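Local atomic coordinates of protein phosphatase Slingshot homolog 2 (Homo sapiens, PDB entry 2NT2), a protein that dephosphorylates phosphotyrosine, phosphoserine and phosphothreonine in proteins, activating the actin-depolymerizing factor cofilin and thereby regulating actin filament dynamics. Residues S3-S15 with Y115-P127. The protein carries 1 engineered substitution. Residues are numbered along the deposited sequence; the frame is centred on the assembly and turned at random.
Sequences SPTQIFEHVFLGS and YDYVKERRTVTKP
Tyr117 meets Ile7 and Phe8 where helix 111-121 passes the edge of the mixed sheet of this dual-specificity phosphatase catalytic domain, a worked example of how a helix packs against a beta hairpin, here that of strands 5-8 and 11-14. Strand 5-8 is outermost in the sheet and, across a classic bulge at Ile7 and Phe8 opposite Val11, pairs with strand 11-14; helical residues 115-121 and strand 5-8 run roughly antiparallel, their axes 9.0 Å apart at closest approach.

With CG anti to the backbone N (chi1 -180°), the Tyr117 ring extends toward the strand, and its OH donates to Ile7 O over 2.9 Å, almost in line with the carbonyl. The acceptor comes at the ring edge, in its plane. The Phe8 ring is nearly parallel to it, 11° apart, but slid so far that overlap is slight; CE2 of Phe8 meets CE2 of Tyr117 at 3.3 Å. Tyr107 and Trp109 add edge-to-face partners to Phe8 and Tyr117 respectively.

The next residue, Val118, divides its methyls, CG2 against Ile7 CG2 and CG1 against Leu13 CD2. Arg121 offers mainly its aliphatic root: CB lies 3.8 Å from Thr5 CG2. Just past the helix, Arg122 lies across the side chains of Thr5 and Leu13, its CD 3.5 Å from Leu13 CD2, while Gly14 CA lies over one guanidinium face. NE and NH2 donate to Gly91 O and Met90 O of the phosphate-binding P-loop, which also holds Ser88, the engineered replacement of the catalytic cysteine. The guanidinium's remaining nitrogen, Arg122 NH1, donates in its own plane to Thr5 OG1, at 3.1 Å and 160°.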
loop_
_atom_site.group_PDB
_atom_site.type_symbol
_atom_site.label_atom_id
_atom_site.label_comp_id
_atom_site.label_asym_id
_atom_site.label_seq_id
_atom_site.Cartn_x
_atom_site.Cartn_y
_atom_site.Cartn_z
ATOM N N SER A 3 12.166 -3.839 -8.834
ATOM C CA SER A 3 11.136 -2.936 -9.340
ATOM C C SER A 3 9.933 -2.902 -8.402
ATOM O O SER A 3 9.828 -3.768 -7.526
ATOM C CB SER A 3 10.705 -3.371 -10.744
ATOM O OG SER A 3 10.587 -4.772 -10.832
ATOM N N PRO A 4 9.039 -1.938 -8.582
ATOM C CA PRO A 4 7.755 -1.960 -7.865
ATOM C C PRO A 4 6.944 -3.164 -8.324
ATOM O O PRO A 4 7.117 -3.633 -9.450
ATOM C CB PRO A 4 7.057 -0.674 -8.301
ATOM C CG PRO A 4 7.714 -0.316 -9.592
ATOM C CD PRO A 4 9.147 -0.757 -9.461
ATOM N N THR A 5 6.085 -3.682 -7.455
ATOM C CA THR A 5 5.364 -4.905 -7.814
ATOM C C THR A 5 3.905 -4.590 -8.117
ATOM O O THR A 5 3.202 -4.063 -7.258
ATOM C CB THR A 5 5.438 -5.966 -6.704
ATOM O OG1 THR A 5 6.798 -6.207 -6.343
ATOM C CG2 THR A 5 4.885 -7.291 -7.211
ATOM N N GLN A 6 3.465 -4.927 -9.327
ATOM C CA GLN A 6 2.069 -4.713 -9.691
ATOM C C GLN A 6 1.182 -5.737 -8.994
ATOM O O GLN A 6 1.357 -6.941 -9.175
ATOM C CB GLN A 6 1.850 -4.785 -11.206
ATOM C CG GLN A 6 0.544 -4.121 -11.632
ATOM C CD GLN A 6 0.408 -3.926 -13.125
ATOM O OE1 GLN A 6 1.150 -4.484 -13.929
ATOM N NE2 GLN A 6 -0.569 -3.111 -13.516
ATOM N N ILE A 7 0.233 -5.245 -8.199
ATOM C CA ILE A 7 -0.640 -6.192 -7.495
ATOM C C ILE A 7 -2.035 -6.206 -8.093
ATOM O O ILE A 7 -2.675 -7.255 -8.190
ATOM C CB ILE A 7 -0.692 -5.865 -5.994
ATOM C CG1 ILE A 7 0.709 -5.689 -5.387
ATOM C CG2 ILE A 7 -1.480 -6.920 -5.249
ATOM C CD1 ILE A 7 1.621 -6.878 -5.639
ATOM N N PHE A 8 -2.500 -5.030 -8.495
ATOM C CA PHE A 8 -3.752 -4.934 -9.239
ATOM C C PHE A 8 -3.548 -4.040 -10.455
ATOM O O PHE A 8 -2.446 -3.499 -10.565
ATOM C CB PHE A 8 -4.886 -4.434 -8.349
ATOM C CG PHE A 8 -5.168 -5.419 -7.219
ATOM C CD1 PHE A 8 -5.068 -5.015 -5.903
ATOM C CD2 PHE A 8 -5.531 -6.726 -7.503
ATOM C CE1 PHE A 8 -5.324 -5.901 -4.874
ATOM C CE2 PHE A 8 -5.783 -7.628 -6.486
ATOM C CZ PHE A 8 -5.680 -7.204 -5.172
ATOM N N GLU A 9 -4.554 -3.944 -11.312
ATOM C CA GLU A 9 -4.434 -3.107 -12.503
ATOM C C GLU A 9 -3.929 -1.716 -12.116
ATOM O O GLU A 9 -3.046 -1.170 -12.764
ATOM C CB GLU A 9 -5.756 -3.012 -13.256
ATOM C CG GLU A 9 -6.294 -1.616 -13.489
ATOM C CD GLU A 9 -5.771 -0.943 -14.739
ATOM O OE1 GLU A 9 -6.582 -0.353 -15.479
ATOM O OE2 GLU A 9 -4.540 -0.986 -14.984
ATOM N N HIS A 10 -4.484 -1.209 -11.019
ATOM C CA HIS A 10 -4.239 0.150 -10.567
ATOM C C HIS A 10 -3.367 0.233 -9.328
ATOM O O HIS A 10 -3.332 1.287 -8.677
ATOM C CB HIS A 10 -5.591 0.833 -10.299
ATOM C CG HIS A 10 -6.366 0.163 -9.204
ATOM N ND1 HIS A 10 -6.740 -1.161 -9.244
ATOM C CD2 HIS A 10 -6.835 0.645 -8.028
ATOM C CE1 HIS A 10 -7.409 -1.466 -8.143
ATOM N NE2 HIS A 10 -7.481 -0.382 -7.384
ATOM N N VAL A 11 -2.656 -0.834 -8.962
ATOM C CA VAL A 11 -1.934 -0.816 -7.685
ATOM C C VAL A 11 -0.534 -1.401 -7.815
ATOM O O VAL A 11 -0.366 -2.538 -8.261
ATOM C CB VAL A 11 -2.667 -1.588 -6.573
ATOM C CG1 VAL A 11 -1.858 -1.596 -5.280
ATOM C CG2 VAL A 11 -4.053 -1.013 -6.325
ATOM N N PHE A 12 0.463 -0.633 -7.382
ATOM C CA PHE A 12 1.825 -1.149 -7.276
ATOM C C PHE A 12 2.273 -1.132 -5.816
ATOM O O PHE A 12 1.897 -0.221 -5.078
ATOM C CB PHE A 12 2.806 -0.341 -8.129
ATOM C CG PHE A 12 2.802 -0.739 -9.600
ATOM C CD1 PHE A 12 1.904 -0.166 -10.484
ATOM C CD2 PHE A 12 3.698 -1.684 -10.072
ATOM C CE1 PHE A 12 1.896 -0.529 -11.818
ATOM C CE2 PHE A 12 3.695 -2.057 -11.402
ATOM C CZ PHE A 12 2.792 -1.481 -12.279
ATOM N N LEU A 13 3.079 -2.113 -5.454
ATOM C CA LEU A 13 3.690 -2.197 -4.129
ATOM C C LEU A 13 5.206 -2.071 -4.231
ATOM O O LEU A 13 5.840 -2.830 -4.976
ATOM C CB LEU A 13 3.280 -3.522 -3.478
ATOM C CG LEU A 13 3.793 -3.761 -2.055
ATOM C CD1 LEU A 13 3.228 -2.701 -1.125
ATOM C CD2 LEU A 13 3.441 -5.164 -1.581
ATOM N N GLY A 14 5.826 -1.129 -3.518
ATOM C CA GLY A 14 7.252 -0.898 -3.712
ATOM C C GLY A 14 7.973 -0.232 -2.565
ATOM O O GLY A 14 7.487 -0.132 -1.441
ATOM N N SER A 15 9.185 0.254 -2.842
ATOM C CA SER A 15 10.044 0.866 -1.841
ATOM C C SER A 15 10.268 2.349 -2.111
ATOM O O SER A 15 9.766 2.909 -3.085
ATOM C CB SER A 15 11.400 0.146 -1.791
ATOM O OG SER A 15 12.068 0.247 -3.042
ATOM N N TYR A 115 -3.301 -12.012 1.654
ATOM C CA TYR A 115 -1.884 -12.102 2.015
ATOM C C TYR A 115 -1.153 -13.021 1.033
ATOM O O TYR A 115 -0.109 -12.649 0.505
ATOM C CB TYR A 115 -1.712 -12.602 3.445
ATOM C CG TYR A 115 -0.282 -12.789 3.891
ATOM C CD1 TYR A 115 0.446 -11.727 4.415
ATOM C CD2 TYR A 115 0.350 -14.022 3.794
ATOM C CE1 TYR A 115 1.757 -11.884 4.828
ATOM C CE2 TYR A 115 1.663 -14.193 4.204
ATOM C CZ TYR A 115 2.361 -13.120 4.720
ATOM O OH TYR A 115 3.664 -13.289 5.128
ATOM N N ASP A 116 -1.722 -14.197 0.795
ATOM C CA ASP A 116 -1.217 -15.165 -0.157
ATOM C C ASP A 116 -1.107 -14.587 -1.567
ATOM O O ASP A 116 -0.152 -14.859 -2.291
ATOM C CB ASP A 116 -2.138 -16.392 -0.218
ATOM C CG ASP A 116 -1.922 -17.332 0.950
ATOM O OD1 ASP A 116 -1.075 -17.034 1.817
ATOM O OD2 ASP A 116 -2.598 -18.382 0.984
ATOM N N TYR A 117 -2.124 -13.825 -1.955
ATOM C CA TYR A 117 -2.117 -13.191 -3.271
ATOM C C TYR A 117 -0.931 -12.235 -3.375
ATOM O O TYR A 117 -0.160 -12.265 -4.329
ATOM C CB TYR A 117 -3.429 -12.452 -3.512
ATOM C CG TYR A 117 -3.513 -11.764 -4.854
ATOM C CD1 TYR A 117 -3.880 -12.469 -5.996
ATOM C CD2 TYR A 117 -3.224 -10.410 -4.982
ATOM C CE1 TYR A 117 -3.955 -11.833 -7.220
ATOM C CE2 TYR A 117 -3.298 -9.770 -6.208
ATOM C CZ TYR A 117 -3.666 -10.491 -7.325
ATOM O OH TYR A 117 -3.747 -9.874 -8.552
ATOM N N VAL A 118 -0.800 -11.395 -2.352
ATOM C CA VAL A 118 0.252 -10.388 -2.315
ATOM C C VAL A 118 1.619 -11.019 -2.090
ATOM O O VAL A 118 2.606 -10.580 -2.684
ATOM C CB VAL A 118 -0.008 -9.335 -1.220
ATOM C CG1 VAL A 118 1.154 -8.355 -1.154
ATOM C CG2 VAL A 118 -1.319 -8.599 -1.469
ATOM N N LYS A 119 1.688 -12.053 -1.258
ATOM C CA LYS A 119 2.981 -12.670 -0.951
ATOM C C LYS A 119 3.582 -13.327 -2.189
ATOM O O LYS A 119 4.794 -13.287 -2.393
ATOM C CB LYS A 119 2.846 -13.693 0.174
ATOM C CG LYS A 119 4.095 -14.526 0.412
ATOM C CD LYS A 119 5.163 -13.730 1.149
ATOM C CE LYS A 119 6.185 -14.648 1.797
ATOM N NZ LYS A 119 7.388 -13.915 2.285
ATOM N N GLU A 120 2.724 -13.917 -3.006
ATOM C CA GLU A 120 3.126 -14.610 -4.224
ATOM C C GLU A 120 3.855 -13.693 -5.193
ATOM O O GLU A 120 4.883 -14.067 -5.757
ATOM C CB GLU A 120 1.907 -15.220 -4.920
ATOM C CG GLU A 120 2.060 -16.711 -5.184
ATOM C CD GLU A 120 1.259 -17.170 -6.383
ATOM O OE1 GLU A 120 1.755 -17.019 -7.521
ATOM O OE2 GLU A 120 0.139 -17.692 -6.191
ATOM N N ARG A 121 3.340 -12.487 -5.407
ATOM C CA ARG A 121 3.979 -11.538 -6.313
ATOM C C ARG A 121 5.118 -10.777 -5.661
ATOM O O ARG A 121 6.168 -10.549 -6.263
ATOM C CB ARG A 121 2.921 -10.553 -6.839
ATOM C CG ARG A 121 1.918 -11.246 -7.734
ATOM C CD ARG A 121 0.476 -10.835 -7.477
ATOM N NE ARG A 121 -0.422 -11.966 -7.725
ATOM C CZ ARG A 121 -1.062 -12.188 -8.867
ATOM N NH1 ARG A 121 -0.904 -11.344 -9.879
ATOM N NH2 ARG A 121 -1.846 -13.248 -8.993
ATOM N N ARG A 122 4.919 -10.369 -4.411
ATOM C CA ARG A 122 5.997 -9.673 -3.705
ATOM C C ARG A 122 6.483 -10.516 -2.530
ATOM O O ARG A 122 6.020 -10.373 -1.403
ATOM C CB ARG A 122 5.554 -8.288 -3.242
ATOM C CG ARG A 122 6.669 -7.501 -2.576
ATOM C CD ARG A 122 6.593 -6.022 -2.920
ATOM N NE ARG A 122 7.702 -5.299 -2.295
ATOM C CZ ARG A 122 8.686 -4.738 -2.988
ATOM N NH1 ARG A 122 8.675 -4.813 -4.311
ATOM N NH2 ARG A 122 9.662 -4.100 -2.358
ATOM N N THR A 123 7.403 -11.415 -2.840
ATOM C CA THR A 123 7.929 -12.410 -1.928
ATOM C C THR A 123 8.543 -11.806 -0.678
ATOM O O THR A 123 8.564 -12.446 0.380
ATOM C CB THR A 123 8.975 -13.287 -2.651
ATOM O OG1 THR A 123 10.136 -12.513 -2.967
ATOM C CG2 THR A 123 8.401 -13.768 -3.980
ATOM N N VAL A 124 9.056 -10.577 -0.749
ATOM C CA VAL A 124 9.665 -10.000 0.449
ATOM C C VAL A 124 8.608 -9.441 1.399
ATOM O O VAL A 124 8.942 -9.047 2.521
ATOM C CB VAL A 124 10.695 -8.902 0.146
ATOM C CG1 VAL A 124 11.988 -9.510 -0.370
ATOM C CG2 VAL A 124 10.146 -7.881 -0.834
ATOM N N THR A 125 7.352 -9.411 0.970
ATOM C CA THR A 125 6.272 -8.932 1.824
ATOM C C THR A 125 6.283 -9.619 3.186
ATOM O O THR A 125 6.288 -10.843 3.300
ATOM C CB THR A 125 4.878 -9.131 1.199
ATOM O OG1 THR A 125 4.718 -10.501 0.818
ATOM C CG2 THR A 125 4.737 -8.287 -0.057
ATOM N N LYS A 126 6.259 -8.799 4.227
ATOM C CA LYS A 126 6.366 -9.297 5.594
ATOM C C LYS A 126 5.887 -8.232 6.573
ATOM O O LYS A 126 6.687 -7.503 7.159
ATOM C CB LYS A 126 7.810 -9.703 5.889
ATOM C CG LYS A 126 8.101 -10.012 7.347
ATOM C CD LYS A 126 9.263 -10.984 7.484
ATOM C CE LYS A 126 9.179 -11.795 8.765
ATOM N NZ LYS A 126 8.870 -13.230 8.512
ATOM N N PRO A 127 4.572 -8.136 6.726
ATOM C CA PRO A 127 4.009 -7.196 7.704
ATOM C C PRO A 127 4.559 -7.483 9.094
ATOM O O PRO A 127 4.788 -8.633 9.464
ATOM C CB PRO A 127 2.509 -7.473 7.624
ATOM C CG PRO A 127 2.301 -8.024 6.247
ATOM C CD PRO A 127 3.523 -8.868 5.987
HETATM O O HOH W 1 11.110 -2.663 -4.587
#